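Local coordinates for oligopeptide-binding protein AppA (Bacillus subtilis, PDB 1XOC) that binds oligopeptides for an ABC permease that imports them and that can fully replace the Opp system in sporulation and genetic competence, at residues N241-D246 / G369-E374; V267-N272 / F362-N367; D375-V380 / A414-W419; N441-K446 / Q481-L486. All blocks are in the same frame, centred on the assembly; numbering follows the deposited sequence.

Interaction 1. Residues N241-D246 / G369-E374. With ZN (zinc ion), chain F.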
loop_
_atom_site.group_PDB
_atom_site.type_symbol
_atom_site.label_atom_id
_atom_site.label_comp_id
_atom_site.label_asym_id
_atom_site.label_seq_id
_atom_site.Cartn_x
_atom_site.Cartn_y
_atom_site.Cartn_z
ATOM N N ASN A 241 11.002 3.445 11.080
ATOM C CA ASN A 241 11.507 3.866 9.773
ATOM C C ASN A 241 11.917 5.322 9.846
ATOM O O ASN A 241 11.075 6.230 9.756
ATOM C CB ASN A 241 10.417 3.675 8.716
ATOM C CG ASN A 241 10.931 3.855 7.278
ATOM O OD1 ASN A 241 12.092 4.222 7.028
ATOM N ND2 ASN A 241 10.038 3.590 6.326
ATOM N N VAL A 242 13.197 5.549 10.067
ATOM C CA VAL A 242 13.727 6.886 10.263
ATOM C C VAL A 242 13.756 7.667 8.956
ATOM O O VAL A 242 14.329 7.195 7.966
ATOM C CB VAL A 242 15.186 6.816 10.798
ATOM C CG1 VAL A 242 15.773 8.198 10.972
ATOM C CG2 VAL A 242 15.223 6.001 12.082
ATOM N N PRO A 243 13.204 8.888 8.943
ATOM C CA PRO A 243 13.355 9.735 7.746
ATOM C C PRO A 243 14.815 9.934 7.358
ATOM O O PRO A 243 15.670 10.088 8.224
ATOM C CB PRO A 243 12.772 11.081 8.201
ATOM C CG PRO A 243 11.797 10.728 9.259
ATOM C CD PRO A 243 12.409 9.565 9.990
ATOM N N ALA A 244 15.103 9.988 6.061
ATOM C CA ALA A 244 16.500 10.135 5.605
ATOM C C ALA A 244 17.229 11.339 6.186
ATOM O O ALA A 244 18.430 11.272 6.471
ATOM C CB ALA A 244 16.565 10.208 4.092
ATOM N N THR A 245 16.515 12.453 6.350
ATOM C CA THR A 245 17.099 13.662 6.883
ATOM C C THR A 245 17.580 13.493 8.326
ATOM O O THR A 245 18.451 14.231 8.769
ATOM C CB THR A 245 16.114 14.862 6.789
ATOM O OG1 THR A 245 14.879 14.522 7.409
ATOM C CG2 THR A 245 15.822 15.212 5.341
ATOM N N ASP A 246 17.033 12.504 9.038
ATOM C CA ASP A 246 17.425 12.229 10.420
ATOM C C ASP A 246 18.419 11.062 10.569
ATOM O O ASP A 246 18.709 10.650 11.692
ATOM C CB ASP A 246 16.180 11.931 11.257
ATOM C CG ASP A 246 15.255 13.125 11.374
ATOM O OD1 ASP A 246 14.049 12.968 11.128
ATOM O OD2 ASP A 246 15.742 14.220 11.714
ATOM N N GLY A 369 1.958 13.828 10.013
ATOM C CA GLY A 369 3.035 13.118 10.645
ATOM C C GLY A 369 4.142 12.752 9.673
ATOM O O GLY A 369 5.258 12.410 10.089
ATOM N N ASN A 370 3.854 12.825 8.379
ATOM C CA ASN A 370 4.876 12.591 7.393
ATOM C C ASN A 370 5.428 13.965 7.058
ATOM O O ASN A 370 4.897 14.667 6.213
ATOM C CB ASN A 370 4.316 11.859 6.171
ATOM C CG ASN A 370 5.388 11.382 5.221
ATOM O OD1 ASN A 370 5.315 10.240 4.653
ATOM N ND2 ASN A 370 6.396 12.176 5.054
ATOM N N LYS A 371 6.506 14.324 7.731
ATOM C CA LYS A 371 7.107 15.610 7.524
ATOM C C LYS A 371 7.698 15.834 6.150
ATOM O O LYS A 371 7.677 16.934 5.650
ATOM C CB LYS A 371 8.105 15.931 8.627
ATOM C CG LYS A 371 9.378 15.141 8.594
ATOM C CD LYS A 371 10.318 15.517 9.758
ATOM C CE LYS A 371 11.596 14.673 9.737
ATOM N NZ LYS A 371 12.581 14.989 10.829
ATOM N N VAL A 372 8.198 14.769 5.540
ATOM C CA VAL A 372 8.631 14.832 4.156
ATOM C C VAL A 372 7.482 15.261 3.231
ATOM O O VAL A 372 7.654 16.139 2.391
ATOM C CB VAL A 372 9.214 13.479 3.713
ATOM C CG1 VAL A 372 9.473 13.435 2.213
ATOM C CG2 VAL A 372 10.519 13.194 4.477
ATOM N N ARG A 373 6.313 14.638 3.358
ATOM C CA ARG A 373 5.178 14.970 2.478
ATOM C C ARG A 373 4.611 16.343 2.793
ATOM O O ARG A 373 4.197 17.044 1.869
ATOM C CB ARG A 373 4.068 13.926 2.580
ATOM C CG ARG A 373 4.510 12.619 1.990
ATOM C CD ARG A 373 3.418 11.561 2.068
ATOM N NE ARG A 373 3.912 10.228 1.691
ATOM C CZ ARG A 373 3.150 9.146 1.747
ATOM N NH1 ARG A 373 1.884 9.192 2.117
ATOM N NH2 ARG A 373 3.706 7.982 1.375
ATOM N N GLU A 374 4.587 16.703 4.059
ATOM C CA GLU A 374 4.168 18.034 4.442
ATOM C C GLU A 374 5.071 19.057 3.767
ATOM O O GLU A 374 4.600 20.050 3.214
ATOM C CB GLU A 374 4.144 18.191 5.979
ATOM C CG GLU A 374 3.186 17.176 6.705
ATOM C CD GLU A 374 3.322 17.191 8.224
ATOM O OE1 GLU A 374 4.143 17.997 8.726
ATOM O OE2 GLU A 374 2.593 16.432 8.942
HETATM ZN ZN ZN F . 3.736 17.431 10.831
HETATM O O HOH W 1 15.086 16.139 10.139
HETATM O O HOH W 2 1.678 18.072 11.311
HETATM O O HOH W 3 5.044 19.137 11.332
#

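Interaction 2. Residues V267-N272 / F362-N367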
loop_
_atom_site.group_PDB
_atom_site.type_symbol
_atom_site.label_atom_id
_atom_site.label_comp_id
_atom_site.label_asym_id
_atom_site.label_seq_id
_atom_site.Cartn_x
_atom_site.Cartn_y
_atom_site.Cartn_z
ATOM N N VAL A 267 6.062 7.511 -4.336
ATOM C CA VAL A 267 5.293 8.650 -3.814
ATOM C C VAL A 267 4.936 9.492 -5.035
ATOM O O VAL A 267 5.720 9.583 -5.989
ATOM C CB VAL A 267 6.114 9.412 -2.754
ATOM C CG1 VAL A 267 5.426 10.688 -2.313
ATOM C CG2 VAL A 267 6.369 8.487 -1.548
ATOM N N TYR A 268 3.760 10.105 -4.994
ATOM C CA TYR A 268 3.174 10.744 -6.156
ATOM C C TYR A 268 2.233 11.855 -5.720
ATOM O O TYR A 268 1.868 11.948 -4.579
ATOM C CB TYR A 268 2.414 9.716 -6.995
ATOM C CG TYR A 268 1.199 9.131 -6.322
ATOM C CD1 TYR A 268 1.299 8.052 -5.484
ATOM C CD2 TYR A 268 -0.052 9.674 -6.520
ATOM C CE1 TYR A 268 0.193 7.529 -4.879
ATOM C CE2 TYR A 268 -1.153 9.169 -5.911
ATOM C CZ TYR A 268 -1.036 8.096 -5.089
ATOM O OH TYR A 268 -2.134 7.577 -4.479
ATOM N N ILE A 269 1.859 12.698 -6.669
ATOM C CA ILE A 269 0.706 13.559 -6.516
ATOM C C ILE A 269 -0.434 13.024 -7.339
ATOM O O ILE A 269 -0.308 12.862 -8.534
ATOM C CB ILE A 269 1.013 14.995 -6.965
ATOM C CG1 ILE A 269 2.261 15.523 -6.277
ATOM C CG2 ILE A 269 -0.197 15.895 -6.727
ATOM C CD1 ILE A 269 2.730 16.850 -6.809
ATOM N N GLY A 270 -1.541 12.755 -6.672
ATOM C CA GLY A 270 -2.747 12.339 -7.345
ATOM C C GLY A 270 -3.631 13.515 -7.699
ATOM O O GLY A 270 -4.065 14.230 -6.826
ATOM N N TRP A 271 -3.898 13.678 -8.988
ATOM C CA TRP A 271 -4.735 14.762 -9.482
ATOM C C TRP A 271 -6.157 14.248 -9.732
ATOM O O TRP A 271 -6.375 13.477 -10.637
ATOM C CB TRP A 271 -4.165 15.311 -10.792
ATOM C CG TRP A 271 -2.723 15.724 -10.766
ATOM C CD1 TRP A 271 -1.702 15.142 -11.431
ATOM C CD2 TRP A 271 -2.168 16.844 -10.087
ATOM N NE1 TRP A 271 -0.530 15.804 -11.180
ATOM C CE2 TRP A 271 -0.796 16.860 -10.358
ATOM C CE3 TRP A 271 -2.693 17.835 -9.266
ATOM C CZ2 TRP A 271 0.053 17.829 -9.852
ATOM C CZ3 TRP A 271 -1.847 18.791 -8.759
ATOM C CH2 TRP A 271 -0.494 18.784 -9.053
ATOM N N ASN A 272 -7.108 14.666 -8.906
ATOM C CA ASN A 272 -8.463 14.121 -8.987
ATOM C C ASN A 272 -9.194 14.659 -10.207
ATOM O O ASN A 272 -9.509 15.835 -10.262
ATOM C CB ASN A 272 -9.254 14.452 -7.725
ATOM C CG ASN A 272 -10.547 13.677 -7.621
ATOM O OD1 ASN A 272 -11.182 13.647 -6.571
ATOM N ND2 ASN A 272 -10.928 13.025 -8.693
ATOM N N PHE A 362 -6.821 25.360 -5.784
ATOM C CA PHE A 362 -7.225 24.088 -5.190
ATOM C C PHE A 362 -6.487 23.804 -3.885
ATOM O O PHE A 362 -5.508 24.455 -3.550
ATOM C CB PHE A 362 -7.003 22.930 -6.177
ATOM C CG PHE A 362 -5.561 22.662 -6.493
ATOM C CD1 PHE A 362 -4.847 21.674 -5.799
ATOM C CD2 PHE A 362 -4.913 23.382 -7.484
ATOM C CE1 PHE A 362 -3.522 21.448 -6.083
ATOM C CE2 PHE A 362 -3.607 23.167 -7.772
ATOM C CZ PHE A 362 -2.897 22.174 -7.088
ATOM N N THR A 363 -6.960 22.772 -3.188
ATOM C CA THR A 363 -6.355 22.300 -1.954
ATOM C C THR A 363 -5.558 21.000 -2.190
ATOM O O THR A 363 -6.053 20.014 -2.781
ATOM C CB THR A 363 -7.423 22.110 -0.877
ATOM O OG1 THR A 363 -8.066 23.374 -0.643
ATOM C CG2 THR A 363 -6.839 21.573 0.434
ATOM N N LEU A 364 -4.299 21.014 -1.734
ATOM C CA LEU A 364 -3.419 19.846 -1.747
ATOM C C LEU A 364 -3.317 19.239 -0.346
ATOM O O LEU A 364 -2.756 19.843 0.588
ATOM C CB LEU A 364 -2.034 20.258 -2.220
ATOM C CG LEU A 364 -0.943 19.187 -2.391
ATOM C CD1 LEU A 364 -1.306 18.139 -3.424
ATOM C CD2 LEU A 364 0.373 19.831 -2.777
ATOM N N LYS A 365 -3.834 18.014 -0.218
ATOM C CA LYS A 365 -3.827 17.301 1.051
ATOM C C LYS A 365 -2.658 16.331 1.164
ATOM O O LYS A 365 -2.181 15.784 0.153
ATOM C CB LYS A 365 -5.108 16.477 1.211
ATOM C CG LYS A 365 -6.351 17.245 1.452
ATOM C CD LYS A 365 -7.576 16.333 1.548
ATOM C CE LYS A 365 -8.760 17.130 2.056
ATOM N NZ LYS A 365 -10.047 16.373 2.052
ATOM N N THR A 366 -2.217 16.080 2.397
ATOM C CA THR A 366 -1.344 14.925 2.662
ATOM C C THR A 366 -1.502 14.477 4.097
ATOM O O THR A 366 -2.251 15.133 4.854
ATOM C CB THR A 366 0.147 15.210 2.350
ATOM O OG1 THR A 366 0.832 13.941 2.255
ATOM C CG2 THR A 366 0.790 16.048 3.395
ATOM N N ASN A 367 -0.820 13.409 4.499
ATOM C CA ASN A 367 -1.056 12.827 5.818
ATOM C C ASN A 367 -0.216 13.398 6.956
ATOM O O ASN A 367 1.009 13.513 6.847
ATOM C CB ASN A 367 -0.918 11.297 5.787
ATOM C CG ASN A 367 0.365 10.828 5.162
ATOM O OD1 ASN A 367 0.646 11.140 4.010
ATOM N ND2 ASN A 367 1.138 10.047 5.916
#

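Interaction 3. Residues D375-V380 / A414-W419. With ZN (zinc ion), chain J.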
loop_
_atom_site.group_PDB
_atom_site.type_symbol
_atom_site.label_atom_id
_atom_site.label_comp_id
_atom_site.label_asym_id
_atom_site.label_seq_id
_atom_site.Cartn_x
_atom_site.Cartn_y
_atom_site.Cartn_z
ATOM N N ASP A 375 6.375 18.854 3.824
ATOM C CA ASP A 375 7.334 19.705 3.124
ATOM C C ASP A 375 7.128 19.723 1.601
ATOM O O ASP A 375 7.193 20.778 0.956
ATOM C CB ASP A 375 8.767 19.245 3.401
ATOM C CG ASP A 375 9.193 19.464 4.837
ATOM O OD1 ASP A 375 10.251 18.960 5.253
ATOM O OD2 ASP A 375 8.470 20.160 5.580
ATOM N N ILE A 376 6.925 18.565 1.010
ATOM C CA ILE A 376 6.660 18.537 -0.419
ATOM C C ILE A 376 5.457 19.376 -0.768
ATOM O O ILE A 376 5.466 20.068 -1.786
ATOM C CB ILE A 376 6.442 17.117 -0.903
ATOM C CG1 ILE A 376 7.747 16.343 -0.838
ATOM C CG2 ILE A 376 5.890 17.113 -2.349
ATOM C CD1 ILE A 376 7.583 14.874 -1.105
ATOM N N ALA A 377 4.409 19.320 0.058
ATOM C CA ALA A 377 3.194 20.100 -0.217
ATOM C C ALA A 377 3.445 21.607 -0.239
ATOM O O ALA A 377 2.905 22.366 -1.070
ATOM C CB ALA A 377 2.099 19.755 0.745
ATOM N N VAL A 378 4.302 22.048 0.664
ATOM C CA VAL A 378 4.686 23.468 0.735
ATOM C C VAL A 378 5.551 23.835 -0.480
ATOM O O VAL A 378 5.371 24.871 -1.095
ATOM C CB VAL A 378 5.418 23.760 2.048
ATOM C CG1 VAL A 378 5.924 25.153 2.060
ATOM C CG2 VAL A 378 4.471 23.484 3.245
ATOM N N VAL A 379 6.440 22.941 -0.889
ATOM C CA VAL A 379 7.281 23.205 -2.053
ATOM C C VAL A 379 6.450 23.268 -3.349
ATOM O O VAL A 379 6.662 24.137 -4.198
ATOM C CB VAL A 379 8.407 22.151 -2.181
ATOM C CG1 VAL A 379 9.145 22.326 -3.506
ATOM C CG2 VAL A 379 9.411 22.251 -1.026
ATOM N N VAL A 380 5.500 22.362 -3.489
ATOM C CA VAL A 380 4.564 22.402 -4.608
ATOM C C VAL A 380 3.773 23.715 -4.598
ATOM O O VAL A 380 3.597 24.366 -5.641
ATOM C CB VAL A 380 3.623 21.171 -4.608
ATOM C CG1 VAL A 380 2.553 21.304 -5.691
ATOM C CG2 VAL A 380 4.430 19.880 -4.796
ATOM N N ALA A 414 -6.347 17.299 -4.856
ATOM C CA ALA A 414 -5.060 16.658 -5.149
ATOM C C ALA A 414 -4.476 16.169 -3.844
ATOM O O ALA A 414 -4.799 16.690 -2.794
ATOM C CB ALA A 414 -4.111 17.620 -5.833
ATOM N N MET A 415 -3.613 15.156 -3.895
ATOM C CA MET A 415 -2.962 14.700 -2.674
ATOM C C MET A 415 -1.557 14.230 -2.910
ATOM O O MET A 415 -1.263 13.697 -3.966
ATOM C CB MET A 415 -3.764 13.599 -2.007
ATOM C CG MET A 415 -3.828 12.328 -2.784
ATOM S SD MET A 415 -4.786 11.076 -1.909
ATOM C CE MET A 415 -4.962 9.864 -3.227
ATOM N N VAL A 416 -0.698 14.446 -1.923
ATOM C CA VAL A 416 0.641 13.842 -1.919
ATOM C C VAL A 416 0.521 12.522 -1.172
ATOM O O VAL A 416 0.142 12.489 -0.022
ATOM C CB VAL A 416 1.683 14.753 -1.235
ATOM C CG1 VAL A 416 3.058 14.061 -1.264
ATOM C CG2 VAL A 416 1.728 16.130 -1.885
ATOM N N MET A 417 0.846 11.401 -1.833
ATOM C CA MET A 417 0.456 10.084 -1.303
ATOM C C MET A 417 1.453 9.067 -1.786
ATOM O O MET A 417 2.246 9.377 -2.663
ATOM C CB MET A 417 -0.939 9.722 -1.768
ATOM C CG MET A 417 -1.612 8.501 -1.172
ATOM S SD MET A 417 -1.480 8.288 0.587
ATOM C CE MET A 417 -2.132 9.816 1.208
ATOM N N GLY A 418 1.471 7.905 -1.145
ATOM C CA GLY A 418 2.253 6.801 -1.677
ATOM C C GLY A 418 1.480 5.514 -1.859
ATOM O O GLY A 418 0.454 5.293 -1.230
ATOM N N TRP A 419 2.024 4.647 -2.709
ATOM C CA TRP A 419 1.605 3.230 -2.813
ATOM C C TRP A 419 2.681 2.301 -2.269
ATOM O O TRP A 419 3.836 2.468 -2.586
ATOM C CB TRP A 419 1.366 2.833 -4.284
ATOM C CG TRP A 419 0.074 3.365 -4.856
ATOM C CD1 TRP A 419 -0.074 4.241 -5.898
ATOM C CD2 TRP A 419 -1.253 3.036 -4.426
ATOM N NE1 TRP A 419 -1.407 4.497 -6.118
ATOM C CE2 TRP A 419 -2.153 3.785 -5.224
ATOM C CE3 TRP A 419 -1.759 2.208 -3.449
ATOM C CZ2 TRP A 419 -3.531 3.684 -5.088
ATOM C CZ3 TRP A 419 -3.148 2.118 -3.303
ATOM C CH2 TRP A 419 -4.004 2.875 -4.101
HETATM ZN ZN ZN J . 10.426 19.609 7.383
#

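Interaction 4. Residues N441-K446 / Q481-L486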
loop_
_atom_site.group_PDB
_atom_site.type_symbol
_atom_site.label_atom_id
_atom_site.label_comp_id
_atom_site.label_asym_id
_atom_site.label_seq_id
_atom_site.Cartn_x
_atom_site.Cartn_y
_atom_site.Cartn_z
ATOM N N ASN A 441 -8.876 3.311 -8.076
ATOM C CA ASN A 441 -8.652 4.382 -9.072
ATOM C C ASN A 441 -9.303 5.653 -8.530
ATOM O O ASN A 441 -10.287 6.169 -9.080
ATOM C CB ASN A 441 -9.172 3.969 -10.460
ATOM C CG ASN A 441 -8.749 4.920 -11.596
ATOM O OD1 ASN A 441 -8.312 6.047 -11.365
ATOM N ND2 ASN A 441 -8.892 4.438 -12.830
ATOM N N TYR A 442 -8.669 6.179 -7.488
ATOM C CA TYR A 442 -9.204 7.282 -6.713
ATOM C C TYR A 442 -9.214 8.564 -7.496
ATOM O O TYR A 442 -9.938 9.483 -7.120
ATOM C CB TYR A 442 -8.349 7.512 -5.473
ATOM C CG TYR A 442 -8.218 6.341 -4.524
ATOM C CD1 TYR A 442 -9.278 5.496 -4.252
ATOM C CD2 TYR A 442 -7.002 6.082 -3.890
ATOM C CE1 TYR A 442 -9.153 4.433 -3.346
ATOM C CE2 TYR A 442 -6.873 5.033 -2.984
ATOM C CZ TYR A 442 -7.941 4.209 -2.722
ATOM O OH TYR A 442 -7.803 3.165 -1.815
ATOM N N VAL A 443 -8.379 8.668 -8.528
ATOM C CA VAL A 443 -8.251 9.927 -9.297
ATOM C C VAL A 443 -9.120 9.992 -10.558
ATOM O O VAL A 443 -9.034 10.962 -11.333
ATOM C CB VAL A 443 -6.768 10.234 -9.669
ATOM C CG1 VAL A 443 -5.926 10.501 -8.408
ATOM C CG2 VAL A 443 -6.166 9.101 -10.526
ATOM N N TRP A 444 -9.945 8.966 -10.782
ATOM C CA TRP A 444 -10.870 8.967 -11.912
ATOM C C TRP A 444 -10.185 9.019 -13.275
ATOM O O TRP A 444 -10.655 9.672 -14.210
ATOM C CB TRP A 444 -11.886 10.100 -11.751
ATOM C CG TRP A 444 -12.860 9.822 -10.678
ATOM C CD1 TRP A 444 -12.597 9.659 -9.337
ATOM C CD2 TRP A 444 -14.246 9.601 -10.847
ATOM N NE1 TRP A 444 -13.763 9.387 -8.661
ATOM C CE2 TRP A 444 -14.790 9.332 -9.568
ATOM C CE3 TRP A 444 -15.099 9.610 -11.965
ATOM C CZ2 TRP A 444 -16.148 9.074 -9.375
ATOM C CZ3 TRP A 444 -16.456 9.352 -11.773
ATOM C CH2 TRP A 444 -16.964 9.084 -10.485
ATOM N N TYR A 445 -9.102 8.268 -13.387
ATOM C CA TYR A 445 -8.372 8.138 -14.632
ATOM C C TYR A 445 -9.022 7.129 -15.570
ATOM O O TYR A 445 -9.342 6.018 -15.187
ATOM C CB TYR A 445 -6.944 7.683 -14.324
ATOM C CG TYR A 445 -6.133 7.372 -15.550
ATOM C CD1 TYR A 445 -5.820 8.351 -16.455
ATOM C CD2 TYR A 445 -5.672 6.087 -15.793
ATOM C CE1 TYR A 445 -5.057 8.064 -17.584
ATOM C CE2 TYR A 445 -4.896 5.795 -16.888
ATOM C CZ TYR A 445 -4.587 6.784 -17.778
ATOM O OH TYR A 445 -3.828 6.474 -18.878
ATOM N N LYS A 446 -9.208 7.525 -16.829
ATOM C CA LYS A 446 -9.690 6.612 -17.856
ATOM C C LYS A 446 -9.023 6.850 -19.200
ATOM O O LYS A 446 -9.201 7.909 -19.808
ATOM C CB LYS A 446 -11.195 6.745 -18.044
ATOM C CG LYS A 446 -11.686 5.984 -19.276
ATOM C CD LYS A 446 -13.149 5.653 -19.196
ATOM C CE LYS A 446 -13.545 4.713 -20.307
ATOM N NZ LYS A 446 -14.992 4.397 -20.251
ATOM N N GLN A 481 -0.143 11.251 -17.473
ATOM C CA GLN A 481 0.131 11.885 -16.195
ATOM C C GLN A 481 -1.109 11.910 -15.289
ATOM O O GLN A 481 -1.490 12.972 -14.792
ATOM C CB GLN A 481 0.671 13.304 -16.381
ATOM C CG GLN A 481 2.056 13.361 -17.033
ATOM C CD GLN A 481 3.156 12.854 -16.121
ATOM O OE1 GLN A 481 3.522 13.537 -15.156
ATOM N NE2 GLN A 481 3.713 11.682 -16.435
ATOM N N PRO A 482 -1.710 10.733 -15.017
ATOM C CA PRO A 482 -2.806 10.741 -14.054
ATOM C C PRO A 482 -2.291 11.144 -12.662
ATOM O O PRO A 482 -3.043 11.693 -11.838
ATOM C CB PRO A 482 -3.290 9.302 -14.075
ATOM C CG PRO A 482 -2.087 8.495 -14.531
ATOM C CD PRO A 482 -1.407 9.374 -15.512
ATOM N N TYR A 483 -1.013 10.855 -12.429
ATOM C CA TYR A 483 -0.257 11.334 -11.287
ATOM C C TYR A 483 0.949 12.119 -11.800
ATOM O O TYR A 483 1.404 11.892 -12.924
ATOM C CB TYR A 483 0.360 10.182 -10.479
ATOM C CG TYR A 483 -0.526 9.102 -9.882
ATOM C CD1 TYR A 483 -1.884 9.262 -9.681
ATOM C CD2 TYR A 483 0.039 7.886 -9.488
ATOM C CE1 TYR A 483 -2.650 8.261 -9.082
ATOM C CE2 TYR A 483 -0.725 6.874 -8.887
ATOM C CZ TYR A 483 -2.048 7.060 -8.680
ATOM O OH TYR A 483 -2.772 6.038 -8.099
ATOM N N THR A 484 1.471 13.001 -10.944
ATOM C CA THR A 484 2.855 13.420 -11.012
ATOM C C THR A 484 3.644 12.447 -10.150
ATOM O O THR A 484 3.485 12.397 -8.928
ATOM C CB THR A 484 3.058 14.885 -10.543
ATOM O OG1 THR A 484 2.374 15.738 -11.448
ATOM C CG2 THR A 484 4.463 15.259 -10.530
ATOM N N PHE A 485 4.497 11.665 -10.781
ATOM C CA PHE A 485 5.300 10.719 -10.052
ATOM C C PHE A 485 6.425 11.495 -9.399
ATOM O O PHE A 485 7.056 12.316 -10.050
ATOM C CB PHE A 485 5.808 9.621 -11.005
ATOM C CG PHE A 485 4.697 8.805 -11.589
ATOM C CD1 PHE A 485 4.167 9.125 -12.843
ATOM C CD2 PHE A 485 4.133 7.768 -10.874
ATOM C CE1 PHE A 485 3.094 8.405 -13.369
ATOM C CE2 PHE A 485 3.077 7.051 -11.390
ATOM C CZ PHE A 485 2.559 7.362 -12.641
ATOM N N LEU A 486 6.677 11.270 -8.104
ATOM C CA LEU A 486 7.661 12.068 -7.377
ATOM C C LEU A 486 8.976 11.326 -7.156
ATOM O O LEU A 486 9.998 11.745 -7.675
ATOM C CB LEU A 486 7.072 12.627 -6.062
ATOM C CG LEU A 486 5.948 13.692 -6.158
ATOM C CD1 LEU A 486 5.441 13.981 -4.750
ATOM C CD2 LEU A 486 6.378 14.955 -6.886
HETATM O O HOH W 4 -5.362 5.925 -8.176
#

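Interaction 1. Residues N241-D246 / G369-E374
K371 NZ is held by D246 OD1 and water 1. The salt bridge to D246 OD1 measures 2.5 Å; that is short, and K371 is modelled in two conformers, so the exact length is doubtful. The carboxylate offers the lone pair of OD1 that faces its other oxygen. That other oxygen, OD2, takes a hydrogen bond of 2.6 Å from water 1, which in turn accepts one from K371 NZ at 2.8 Å, so lysine, aspartate and water close a small polar ring. T245 OG1 makes a longer bond to the same water. The lysine gets here with CG between the backbone N and the carbonyl carbon (chi1 71°) and a fully extended chain beyond, passing P243 nearly at right angles, with CE 4.0 Å from P243 CG. In the fold, this joins the loop that follows strand 240-241 to the first turn of helix 371-385. E229 of helix 225-234 touches P243 and D246 as well. E374, in the same turn as K371, turns elsewhere: OE1 (2.2 Å) and OE2 (2.4 Å) both bind a zinc ion, whose other ligands are waters 2 and 3. E374 OE2 also accepts a hydrogen bond from the backbone N of G369 at 2.9 Å, nearly straight at 171°, which helps to fix the carboxylate.

Interaction 2. Residues V267-N272 / F362-N367
I269 makes the first link, sending CG2 to CD1 of L364 at 4.1 Å, the two side chains crossing nearly at right angles. Its CG2 stands anti to the backbone N, and the same methyl also lies 3.6 Å above one face of the W271 indole, out toward the rim. It thus touches L364 and at the same time supports the tryptophan two residues on. At G270 there is no side chain, and its CA sits at the edge of the Y268 ring, in the ring plane. The two strands run through the mixed sheet of one lobe of a solute-binding protein of family 5, yet they are not direct neighbours in it: strand 414-420 pairs with both, antiparallel to 265-271 and parallel to 358-367. The contact therefore reaches across an intervening strand, where the small A414 touches W271, F362 and L364. W271 comes last. Its CZ3 is 3.9 Å from F362 CZ, which lies at the edge of the indole, near its plane. At the other end of that indole, NE1 is hydrogen-bonded to T484. F278 meets both rings, standing edge-to-face with F362. F362 is brought round by placing CG between its backbone N and carbonyl carbon (chi1 66°).

Interaction 3. Residues D375-V380 / A414-W419
V416 points its side chain at helix 371-385 and meets I376 and A377 there. The closer approach is methyl to methyl, V416 CG2 to I376 CG2 at 4.3 Å; A377 CB lies 4.5 Å from the same V416 CG2. With V416 CG1 anti to its backbone N (chi1 180°), CG2 is left beside that N, where both helix residues reach it. L486 joins this packing, its CD1 touching I376 CG2 and V416 CG1, while I296 of helix 293-300 packs on the isoleucine from outside this pair. The helix lies against a face of the sheet here, following strand 358-367 in the chain and resting on strand 414-420 beside it.

The other side of the helix is different. V378 is exposed there, and D375 binds a zinc ion through OD1 at 2.2 Å. Both residues touch a neighbouring molecule in the crystal. The contact between the two segments is apolar packing, with no hydrogen bond across it. The strand's backbone bonds go to its sheet neighbours, 265-271 and 358-367, and at G418 and W419 antiparallel to the bound peptide, which extends the sheet; helix 371-385 thus backs the strand that receives the peptide.

Interaction 4. Residues N441-K446 / Q481-L486
P482 lies over one face of the Y445 ring: its CB is 4.0 Å from the ring centroid and 28° off the normal, a CH-pi contact, and its CG sits above the ring centre. The nearest pair is P482 CB to Y445 CD1, at 3.6 Å. Y445 follows directly on a type I beta turn, N441 to W444, while P482 leads from helix 463-480 into strand 483-496, so a largely buried turn is packed against the start of a sheet strand. The tyrosine reaches the proline because its CG is anti to the backbone N (chi1 174°), and its OH is hydrogen-bonded to D480 at the end of that helix.

Next to it, V443 approaches the Y483 ring obliquely, CG2 being 3.9 Å from CE1. The Y483 ring also stacks on Y268, and Y483 CB lies over the centre of the F485 ring. At the Y483 edge, in the ring plane, water 4 is 2.6 Å from the OH, which also bonds W419 NE1; the water's link to Y442 N is weak. The turn itself is braced by N441: Y445 N donates to its OD1 at 3.1 Å, and N441 ND2 donates to Y445 O at 2.9 Å, on a lone pair in the carbonyl plane.

In the fold
Interactions 2 and 3 lie side by side, their centres about 5 Å apart, and interaction 4 lies about 10 Å from interaction 2. All three reach the same mixed sheet, in which strand 265-271 is paired with both 414-420 and 483-496. Helix 371-385 ties in interaction 1, whose centre is about 12 Å from that of interaction 3; R373 on its first turns bonds N367 of interaction 2. Along the chain, interaction 2 is nested inside the loop closed by interaction 1, and interactions 3 and 4 follow in series. One lobe is thus assembled from distant pieces, and R373, N367, G418 and W419 all reach the bound peptide from it.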